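Long-range contacts in pectate lyase 47 (Bacillus sp. TS-47, PDB 1VBL), which cleaves pectate by elimination, acting as a thermostable, secreted, calcium-binding lyase of polysaccharide lyase family 1: residues 12-17 and 269-274; 259-264 and 288-293; 284-289 and 312-317. One frame throughout, in Å; residues are numbered along the deposited sequence.

Overall arrangement
From the N terminus the chain first runs through the loop 12-17, ahead of strand 32-35, and interaction 1 closes by far the longest loop of the three when this loop settles on the start of strand 272-280, 252 residues later. Interaction 2 opens before that closure, in the loop 259-264, and ends on 288-293, so the two cross along the chain; they also touch, Trp-14 NE1 lying 2.9 Å from Gln-293 O. Interaction 3 follows interaction 1 in series and begins where interaction 2 ends, sharing Arg-288 and Val-289. Together they join the N-terminal loop to successive turns of the parallel beta-helix, on its calcium-binding side for interactions 2 and 3.

Interaction 1 (12-17 and 269-274)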
loop_
_atom_site.group_PDB
_atom_site.type_symbol
_atom_site.label_atom_id
_atom_site.label_comp_id
_atom_site.label_asym_id
_atom_site.label_seq_id
_atom_site.Cartn_x
_atom_site.Cartn_y
_atom_site.Cartn_z
ATOM N N ASP A 12 -7.715 17.409 -7.758
ATOM C CA ASP A 12 -6.606 16.480 -7.584
ATOM C C ASP A 12 -7.005 15.019 -7.386
ATOM O O ASP A 12 -7.109 14.532 -6.256
ATOM C CB ASP A 12 -5.704 16.927 -6.430
ATOM C CG ASP A 12 -4.387 16.164 -6.401
ATOM O OD1 ASP A 12 -4.164 15.339 -7.309
ATOM O OD2 ASP A 12 -3.578 16.382 -5.478
ATOM N N GLY A 13 -7.225 14.330 -8.501
ATOM C CA GLY A 13 -7.573 12.920 -8.454
ATOM C C GLY A 13 -8.991 12.569 -8.048
ATOM O O GLY A 13 -9.796 13.431 -7.696
ATOM N N TRP A 14 -9.289 11.275 -8.089
ATOM C CA TRP A 14 -10.614 10.782 -7.740
ATOM C C TRP A 14 -11.117 11.202 -6.358
ATOM O O TRP A 14 -12.326 11.305 -6.147
ATOM C CB TRP A 14 -10.650 9.258 -7.865
ATOM C CG TRP A 14 -10.904 8.763 -9.265
ATOM C CD1 TRP A 14 -10.081 7.974 -10.025
ATOM C CD2 TRP A 14 -12.102 8.950 -10.036
ATOM N NE1 TRP A 14 -10.698 7.655 -11.216
ATOM C CE2 TRP A 14 -11.937 8.241 -11.246
ATOM C CE3 TRP A 14 -13.299 9.647 -9.815
ATOM C CZ2 TRP A 14 -12.927 8.206 -12.234
ATOM C CZ3 TRP A 14 -14.286 9.612 -10.801
ATOM C CH2 TRP A 14 -14.091 8.896 -11.995
ATOM N N ALA A 15 -10.205 11.442 -5.418
ATOM C CA ALA A 15 -10.604 11.856 -4.074
ATOM C C ALA A 15 -11.217 13.256 -4.074
ATOM O O ALA A 15 -11.783 13.696 -3.072
ATOM C CB ALA A 15 -9.406 11.814 -3.135
ATOM N N ALA A 16 -11.102 13.959 -5.196
ATOM C CA ALA A 16 -11.657 15.307 -5.309
ATOM C C ALA A 16 -13.126 15.266 -5.732
ATOM O O ALA A 16 -13.812 16.289 -5.738
ATOM C CB ALA A 16 -10.850 16.122 -6.313
ATOM N N TYR A 17 -13.604 14.074 -6.075
ATOM C CA TYR A 17 -14.986 13.897 -6.507
ATOM C C TYR A 17 -15.981 14.498 -5.516
ATOM O O TYR A 17 -15.820 14.371 -4.299
ATOM C CB TYR A 17 -15.294 12.410 -6.690
ATOM C CG TYR A 17 -16.708 12.142 -7.152
ATOM C CD1 TYR A 17 -17.080 12.345 -8.482
ATOM C CD2 TYR A 17 -17.686 11.720 -6.253
ATOM C CE1 TYR A 17 -18.394 12.135 -8.904
ATOM C CE2 TYR A 17 -19.000 11.508 -6.662
ATOM C CZ TYR A 17 -19.346 11.717 -7.987
ATOM O OH TYR A 17 -20.649 11.513 -8.390
ATOM N N HIS A 269 -16.524 0.845 -8.543
ATOM C CA HIS A 269 -15.797 1.515 -7.469
ATOM C C HIS A 269 -14.297 1.427 -7.700
ATOM O O HIS A 269 -13.846 1.275 -8.831
ATOM C CB HIS A 269 -16.151 0.883 -6.124
ATOM C CG HIS A 269 -17.590 1.033 -5.755
ATOM N ND1 HIS A 269 -18.157 2.254 -5.456
ATOM C CD2 HIS A 269 -18.588 0.123 -5.665
ATOM C CE1 HIS A 269 -19.441 2.088 -5.198
ATOM N NE2 HIS A 269 -19.727 0.804 -5.316
ATOM N N LEU A 270 -13.529 1.521 -6.618
ATOM C CA LEU A 270 -12.077 1.452 -6.699
ATOM C C LEU A 270 -11.501 2.490 -7.660
ATOM O O LEU A 270 -10.529 2.230 -8.368
ATOM C CB LEU A 270 -11.643 0.044 -7.110
ATOM C CG LEU A 270 -12.047 -1.048 -6.108
ATOM C CD1 LEU A 270 -11.609 -2.414 -6.621
ATOM C CD2 LEU A 270 -11.416 -0.761 -4.753
ATOM N N ARG A 271 -12.111 3.669 -7.677
ATOM C CA ARG A 271 -11.635 4.756 -8.521
ATOM C C ARG A 271 -10.506 5.435 -7.756
ATOM O O ARG A 271 -10.728 6.116 -6.756
ATOM C CB ARG A 271 -12.783 5.718 -8.827
ATOM C CG ARG A 271 -13.727 5.140 -9.880
ATOM C CD ARG A 271 -15.005 5.943 -10.060
ATOM N NE ARG A 271 -15.952 5.728 -8.968
ATOM C CZ ARG A 271 -17.247 6.015 -9.044
ATOM N NH1 ARG A 271 -17.745 6.522 -10.164
ATOM N NH2 ARG A 271 -18.042 5.808 -8.001
ATOM N N VAL A 272 -9.285 5.219 -8.233
ATOM C CA VAL A 272 -8.097 5.744 -7.581
ATOM C C VAL A 272 -7.175 6.460 -8.559
ATOM O O VAL A 272 -7.083 6.092 -9.727
ATOM C CB VAL A 272 -7.284 4.584 -6.931
ATOM C CG1 VAL A 272 -6.114 5.141 -6.123
ATOM C CG2 VAL A 272 -8.192 3.731 -6.053
ATOM N N THR A 273 -6.498 7.489 -8.064
ATOM C CA THR A 273 -5.536 8.243 -8.858
ATOM C C THR A 273 -4.209 8.153 -8.125
ATOM O O THR A 273 -4.143 8.395 -6.917
ATOM C CB THR A 273 -5.899 9.739 -8.965
ATOM O OG1 THR A 273 -7.135 9.887 -9.665
ATOM C CG2 THR A 273 -4.807 10.499 -9.713
ATOM N N LEU A 274 -3.161 7.787 -8.855
ATOM C CA LEU A 274 -1.826 7.690 -8.288
ATOM C C LEU A 274 -0.912 8.526 -9.163
ATOM O O LEU A 274 -0.737 8.233 -10.350
ATOM C CB LEU A 274 -1.324 6.246 -8.285
ATOM C CG LEU A 274 -2.182 5.200 -7.574
ATOM C CD1 LEU A 274 -3.200 4.636 -8.551
ATOM C CD2 LEU A 274 -1.288 4.079 -7.042
#
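One direct hydrogen bond joins the two segments: the backbone N of Trp-14 donates to OG1 of Thr-273 over 3.0 Å, with an N-H...O angle of 153°. Threonine suits the place because its hydroxyl lies anti to its own carbonyl carbon (chi1 -64°), which brings OG1 up to the incoming amide. Gly-13 CA sits only 3.3 Å from the same oxygen; a CB here would collide with Thr-273 CB, and the positive phi also favours glycine.

The larger contact is apolar. CB of Arg-271 stands 3.4 Å from the centroid of the five-membered ring of Trp-14, almost on the ring normal, a CH-pi contact over the face. From there the aliphatic chain runs on across the indole, CD of Arg-271 reaching CH2 of Trp-14 at 3.6 Å. In this way the short 3-10 turn that includes Trp-14 and Ala-15 is laid against the start of strand 272-280, one of the parallel strands of the pectate lyase beta-helix, which pairs with 239-251 and 293-303. The backbone also comes close to the indole, Val-272 N lying 3.4 Å from Trp-14 CD1.

Electrostatics add little across the interface. The Arg-271 chain bends at chi3, and its CZ stays 5.4 Å from the centroid of the six-membered ring of Trp-14, at most a weak cation-pi attraction; its guanidinium instead forms a salt bridge with Asp-239.

Interaction 2 (259-264 and 288-293)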
loop_
_atom_site.group_PDB
_atom_site.type_symbol
_atom_site.label_atom_id
_atom_site.label_comp_id
_atom_site.label_asym_id
_atom_site.label_seq_id
_atom_site.Cartn_x
_atom_site.Cartn_y
_atom_site.Cartn_z
ATOM N N ALA A 259 -9.261 -6.762 -4.075
ATOM C CA ALA A 259 -8.667 -8.006 -3.592
ATOM C C ALA A 259 -9.255 -9.309 -4.126
ATOM O O ALA A 259 -8.760 -10.383 -3.787
ATOM C CB ALA A 259 -8.704 -8.029 -2.062
ATOM N N SER A 260 -10.286 -9.238 -4.962
ATOM C CA SER A 260 -10.896 -10.470 -5.463
ATOM C C SER A 260 -11.511 -10.403 -6.855
ATOM O O SER A 260 -12.227 -9.458 -7.185
ATOM C CB SER A 260 -11.961 -10.944 -4.474
ATOM O OG SER A 260 -12.728 -11.996 -5.026
ATOM N N ASP A 261 -11.237 -11.425 -7.664
ATOM C CA ASP A 261 -11.771 -11.504 -9.022
ATOM C C ASP A 261 -13.287 -11.691 -8.999
ATOM O O ASP A 261 -13.978 -11.340 -9.955
ATOM C CB ASP A 261 -11.170 -12.695 -9.787
ATOM C CG ASP A 261 -9.710 -12.496 -10.158
ATOM O OD1 ASP A 261 -9.182 -11.379 -9.986
ATOM O OD2 ASP A 261 -9.091 -13.470 -10.641
ATOM N N SER A 262 -13.801 -12.243 -7.906
ATOM C CA SER A 262 -15.228 -12.519 -7.803
ATOM C C SER A 262 -16.081 -11.518 -7.032
ATOM O O SER A 262 -17.306 -11.646 -7.011
ATOM C CB SER A 262 -15.428 -13.914 -7.211
ATOM O OG SER A 262 -14.787 -14.025 -5.950
ATOM N N ARG A 263 -15.459 -10.527 -6.404
ATOM C CA ARG A 263 -16.229 -9.545 -5.649
ATOM C C ARG A 263 -16.830 -8.512 -6.592
ATOM O O ARG A 263 -16.284 -7.424 -6.772
ATOM C CB ARG A 263 -15.353 -8.850 -4.602
ATOM C CG ARG A 263 -16.139 -7.979 -3.627
ATOM C CD ARG A 263 -15.251 -7.441 -2.514
ATOM N NE ARG A 263 -16.018 -6.810 -1.439
ATOM C CZ ARG A 263 -16.706 -5.680 -1.567
ATOM N NH1 ARG A 263 -16.730 -5.043 -2.728
ATOM N NH2 ARG A 263 -17.365 -5.179 -0.530
ATOM N N MET A 264 -17.960 -8.861 -7.196
ATOM C CA MET A 264 -18.629 -7.962 -8.124
ATOM C C MET A 264 -19.051 -6.676 -7.429
ATOM O O MET A 264 -19.379 -5.689 -8.084
ATOM C CB MET A 264 -19.852 -8.646 -8.741
ATOM C CG MET A 264 -19.520 -9.874 -9.583
ATOM S SD MET A 264 -18.283 -9.545 -10.868
ATOM C CE MET A 264 -16.989 -10.680 -10.394
ATOM N N ARG A 288 -1.657 -3.134 -8.620
ATOM C CA ARG A 288 -2.311 -4.281 -9.254
ATOM C C ARG A 288 -3.781 -3.883 -9.158
ATOM O O ARG A 288 -4.296 -3.672 -8.062
ATOM C CB ARG A 288 -2.085 -5.568 -8.469
ATOM C CG ARG A 288 -2.708 -6.797 -9.141
ATOM C CD ARG A 288 -2.840 -7.952 -8.156
ATOM N NE ARG A 288 -3.185 -9.221 -8.800
ATOM C CZ ARG A 288 -4.329 -9.479 -9.428
ATOM N NH1 ARG A 288 -5.277 -8.554 -9.517
ATOM N NH2 ARG A 288 -4.528 -10.677 -9.964
ATOM N N VAL A 289 -4.456 -3.791 -10.296
ATOM C CA VAL A 289 -5.844 -3.335 -10.312
ATOM C C VAL A 289 -6.932 -4.284 -10.800
ATOM O O VAL A 289 -6.733 -5.038 -11.747
ATOM C CB VAL A 289 -5.963 -2.060 -11.177
ATOM C CG1 VAL A 289 -7.386 -1.527 -11.132
ATOM C CG2 VAL A 289 -4.962 -1.015 -10.707
ATOM N N ARG A 290 -8.087 -4.204 -10.143
ATOM C CA ARG A 290 -9.274 -4.963 -10.510
ATOM C C ARG A 290 -10.437 -3.953 -10.481
ATOM O O ARG A 290 -10.520 -3.140 -9.565
ATOM C CB ARG A 290 -9.595 -6.065 -9.486
ATOM C CG ARG A 290 -8.617 -7.253 -9.401
ATOM C CD ARG A 290 -9.124 -8.250 -8.341
ATOM N NE ARG A 290 -8.448 -9.551 -8.345
ATOM C CZ ARG A 290 -7.458 -9.904 -7.523
ATOM N NH1 ARG A 290 -7.002 -9.057 -6.610
ATOM N NH2 ARG A 290 -6.927 -11.120 -7.608
ATOM N N PHE A 291 -11.369 -3.777 -11.464
ATOM C CA PHE A 291 -12.662 -3.085 -11.579
ATOM C C PHE A 291 -12.751 -1.585 -11.733
ATOM O O PHE A 291 -13.628 -1.116 -12.444
ATOM C CB PHE A 291 -13.546 -3.448 -10.389
ATOM C CG PHE A 291 -13.746 -4.915 -10.228
ATOM C CD1 PHE A 291 -14.608 -5.613 -11.069
ATOM C CD2 PHE A 291 -13.022 -5.608 -9.276
ATOM C CE1 PHE A 291 -14.736 -6.985 -10.956
ATOM C CE2 PHE A 291 -13.140 -6.970 -9.153
ATOM C CZ PHE A 291 -13.996 -7.666 -9.994
ATOM N N GLY A 292 -11.468 -1.014 -11.046
ATOM C CA GLY A 292 -11.467 0.430 -11.081
ATOM C C GLY A 292 -10.883 1.229 -12.214
ATOM O O GLY A 292 -9.984 0.787 -12.925
ATOM N N GLN A 293 -11.438 2.425 -12.362
ATOM C CA GLN A 293 -10.963 3.391 -13.329
ATOM C C GLN A 293 -9.851 4.030 -12.510
ATOM O O GLN A 293 -10.091 4.889 -11.657
ATOM C CB GLN A 293 -12.062 4.394 -13.666
ATOM C CG GLN A 293 -13.115 3.780 -14.586
ATOM C CD GLN A 293 -14.220 4.742 -14.979
ATOM O OE1 GLN A 293 -14.969 4.478 -15.921
ATOM N NE2 GLN A 293 -14.337 5.851 -14.263
HETATM O O HOH W 1 -7.330 -10.187 -11.515
HETATM O O HOH W 2 -6.392 -12.968 -10.491
#
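The backbone of Ala-259 and Ser-260 lies over one face of the Arg-290 guanidinium, Ala-259 C being 3.4 Å from Arg-290 NH1. Segment 259-264 is a loop leaving strand 253-257 on the calcium-binding side of the parallel beta-helix, and 288-293 carries the neighbouring strand 288-289 and the turn after it. NH1 of Arg-290 also bonds Gly-258 O.

At Ser-260 the hydroxyl serves its own loop, OG accepting from Ser-262 N in an ST turn, while Ser-260 O meets the edge of the Phe-291 ring, 3.3 Å from Phe-291 CE2.

Asp-261 follows with the charged contact, a salt bridge. Its OD1 takes a nearly straight hydrogen bond (175°) from NE of Arg-290 at 2.6 Å, in the guanidinium plane but 28° out of the carboxylate plane, on its anti side; NH2 of Arg-290 adds only a weak second bond. Arg-290 reaches this position with its chain extended from CG to NE. On the face of its guanidinium away from Ser-260 lies NH1 of Arg-288, 3.2 Å above the plane, and two waters donate to Asp-261, one to each oxygen, and accept from Arg-288 NH2, the bond to the water on OD2 being weak. The carboxylate, bonded to Arg-290 and reached by Arg-288 through water, is likely to offset the repulsion between these neighbouring cations. A leucine in place of Arg-290 would probably leave Asp-261 without its direct ionic mate, Gly-258 O without this donor, and the peptide between Ala-259 and Ser-260 without the flat group it covers.

Arg-263 contributes its carbonyl O, over one face of the Phe-291 ring, while its guanidinium is turned to Asp-266. Last comes Met-264, whose chain folds back to bring CE within 4.3 Å of Phe-291 CZ.

Interaction 3 (284-289 and 312-317); sequences QRLPRV and QYAWGV
Tyr-313 lays its ring beside Gln-284 and Arg-285. From CB, the torsion sets CG between the backbone N and the carbonyl carbon (chi1 76°), which swings the ring toward the other segment. CD2 and then CE2 pass CB of Gln-284, the latter at 3.5 Å, while Gln-284 CA lies over a face. CE1 and then CZ come near Arg-285 N, which is 3.5 Å from Tyr-313 CZ. At the tip, OH touches Arg-285 CG at 3.3 Å and the aliphatic part of Arg-288, and is 2.7 Å from a water that also bonds Gln-284 OE1 and Arg-285 NE. Tyrosine thus supplies both a flat packing surface and a polar end; Gln-284 NE2 is held by Asp-252.

Beside it the backbones zip together: Leu-286 N bonds Ala-314 O at 2.6 Å, next to the cis peptide before Pro-287, then Gly-316 N bonds Pro-287 O and Val-289 N bonds Gly-316 O. Gly-316 must lack a side chain, since a CB would clash with Arg-288 CG.

Strands 288-289 and 315-318 are parallel neighbours on successive coils of the beta-helix, flanked by 253-257 and 342-345, with Trp-315 packed on strands 293-303 and 322-332 and its NE1 bonded to Tyr-301 OH.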
loop_
_atom_site.group_PDB
_atom_site.type_symbol
_atom_site.label_atom_id
_atom_site.label_comp_id
_atom_site.label_asym_id
_atom_site.label_seq_id
_atom_site.Cartn_x
_atom_site.Cartn_y
_atom_site.Cartn_z
ATOM N N GLN A 284 6.402 -5.808 -6.753
ATOM C CA GLN A 284 5.187 -5.950 -7.543
ATOM C C GLN A 284 4.017 -5.105 -7.039
ATOM O O GLN A 284 4.081 -4.519 -5.955
ATOM C CB GLN A 284 4.779 -7.423 -7.531
ATOM C CG GLN A 284 4.598 -7.964 -6.113
ATOM C CD GLN A 284 4.341 -9.459 -6.070
ATOM O OE1 GLN A 284 3.419 -9.959 -6.710
ATOM N NE2 GLN A 284 5.156 -10.178 -5.304
ATOM N N ARG A 285 2.947 -5.072 -7.832
ATOM C CA ARG A 285 1.723 -4.329 -7.507
ATOM C C ARG A 285 1.975 -2.830 -7.423
ATOM O O ARG A 285 1.875 -2.239 -6.348
ATOM C CB ARG A 285 1.145 -4.822 -6.175
ATOM C CG ARG A 285 0.827 -6.311 -6.139
ATOM C CD ARG A 285 0.196 -6.689 -4.806
ATOM N NE ARG A 285 -0.199 -8.093 -4.756
ATOM C CZ ARG A 285 -0.806 -8.661 -3.718
ATOM N NH1 ARG A 285 -1.092 -7.946 -2.638
ATOM N NH2 ARG A 285 -1.134 -9.946 -3.761
ATOM N N LEU A 286 2.264 -2.213 -8.565
ATOM C CA LEU A 286 2.568 -0.786 -8.598
ATOM C C LEU A 286 1.647 0.067 -9.474
ATOM O O LEU A 286 2.123 0.918 -10.220
ATOM C CB LEU A 286 4.011 -0.592 -9.075
ATOM C CG LEU A 286 5.043 -1.588 -8.539
ATOM C CD1 LEU A 286 6.420 -1.263 -9.119
ATOM C CD2 LEU A 286 5.076 -1.521 -7.015
ATOM N N PRO A 287 0.319 -0.115 -9.375
ATOM C CA PRO A 287 -0.423 -1.038 -8.516
ATOM C C PRO A 287 -0.969 -2.228 -9.312
ATOM O O PRO A 287 -0.763 -2.315 -10.519
ATOM C CB PRO A 287 -1.557 -0.165 -8.021
ATOM C CG PRO A 287 -1.948 0.538 -9.303
ATOM C CD PRO A 287 -0.602 0.879 -9.964
ATOM N N ARG A 288 -1.657 -3.134 -8.620
ATOM C CA ARG A 288 -2.311 -4.281 -9.254
ATOM C C ARG A 288 -3.781 -3.883 -9.158
ATOM O O ARG A 288 -4.296 -3.672 -8.062
ATOM C CB ARG A 288 -2.085 -5.568 -8.469
ATOM C CG ARG A 288 -2.708 -6.797 -9.141
ATOM C CD ARG A 288 -2.840 -7.952 -8.156
ATOM N NE ARG A 288 -3.185 -9.221 -8.800
ATOM C CZ ARG A 288 -4.329 -9.479 -9.428
ATOM N NH1 ARG A 288 -5.277 -8.554 -9.517
ATOM N NH2 ARG A 288 -4.528 -10.677 -9.964
ATOM N N VAL A 289 -4.456 -3.791 -10.296
ATOM C CA VAL A 289 -5.844 -3.335 -10.312
ATOM C C VAL A 289 -6.932 -4.284 -10.800
ATOM O O VAL A 289 -6.733 -5.038 -11.747
ATOM C CB VAL A 289 -5.963 -2.060 -11.177
ATOM C CG1 VAL A 289 -7.386 -1.527 -11.132
ATOM C CG2 VAL A 289 -4.962 -1.015 -10.707
ATOM N N GLN A 312 9.362 -7.884 -10.234
ATOM C CA GLN A 312 8.531 -8.849 -10.943
ATOM C C GLN A 312 7.717 -8.142 -12.022
ATOM O O GLN A 312 7.772 -8.511 -13.195
ATOM C CB GLN A 312 7.587 -9.564 -9.968
ATOM C CG GLN A 312 6.807 -10.708 -10.609
ATOM C CD GLN A 312 5.772 -11.317 -9.678
ATOM O OE1 GLN A 312 6.061 -11.605 -8.515
ATOM N NE2 GLN A 312 4.562 -11.525 -10.190
ATOM N N TYR A 313 6.957 -7.127 -11.618
ATOM C CA TYR A 313 6.140 -6.361 -12.557
ATOM C C TYR A 313 5.684 -5.072 -11.884
ATOM O O TYR A 313 5.744 -4.947 -10.657
ATOM C CB TYR A 313 4.926 -7.187 -13.004
ATOM C CG TYR A 313 3.812 -7.281 -11.986
ATOM C CD1 TYR A 313 2.820 -6.302 -11.919
ATOM C CD2 TYR A 313 3.748 -8.347 -11.085
ATOM C CE1 TYR A 313 1.791 -6.379 -10.984
ATOM C CE2 TYR A 313 2.718 -8.433 -10.140
ATOM C CZ TYR A 313 1.746 -7.445 -10.100
ATOM O OH TYR A 313 0.721 -7.520 -9.190
ATOM N N ALA A 314 5.230 -4.109 -12.681
ATOM C CA ALA A 314 4.775 -2.842 -12.130
ATOM C C ALA A 314 3.256 -2.724 -12.181
ATOM O O ALA A 314 2.597 -2.666 -11.144
ATOM C CB ALA A 314 5.414 -1.680 -12.890
ATOM N N TRP A 315 2.702 -2.704 -13.390
ATOM C CA TRP A 315 1.261 -2.568 -13.559
ATOM C C TRP A 315 0.526 -3.895 -13.723
ATOM O O TRP A 315 0.705 -4.605 -14.717
ATOM C CB TRP A 315 0.961 -1.662 -14.753
ATOM C CG TRP A 315 1.524 -0.277 -14.604
ATOM C CD1 TRP A 315 1.811 0.374 -13.436
ATOM C CD2 TRP A 315 1.822 0.643 -15.660
ATOM N NE1 TRP A 315 2.270 1.645 -13.702
ATOM C CE2 TRP A 315 2.286 1.835 -15.059
ATOM C CE3 TRP A 315 1.740 0.576 -17.057
ATOM C CZ2 TRP A 315 2.668 2.955 -15.808
ATOM C CZ3 TRP A 315 2.120 1.689 -17.803
ATOM C CH2 TRP A 315 2.578 2.864 -17.173
ATOM N N GLY A 316 -0.303 -4.217 -12.735
ATOM C CA GLY A 316 -1.067 -5.447 -12.775
ATOM C C GLY A 316 -2.452 -5.184 -13.330
ATOM O O GLY A 316 -3.268 -4.507 -12.699
ATOM N N VAL A 317 -2.714 -5.708 -14.523
ATOM C CA VAL A 317 -4.007 -5.536 -15.169
ATOM C C VAL A 317 -4.901 -6.700 -14.749
ATOM O O VAL A 317 -4.778 -7.813 -15.267
ATOM C CB VAL A 317 -3.858 -5.516 -16.706
ATOM C CG1 VAL A 317 -5.225 -5.400 -17.367
ATOM C CG2 VAL A 317 -2.972 -4.350 -17.124
HETATM O O HOH W 3 0.830 -9.375 -7.254
#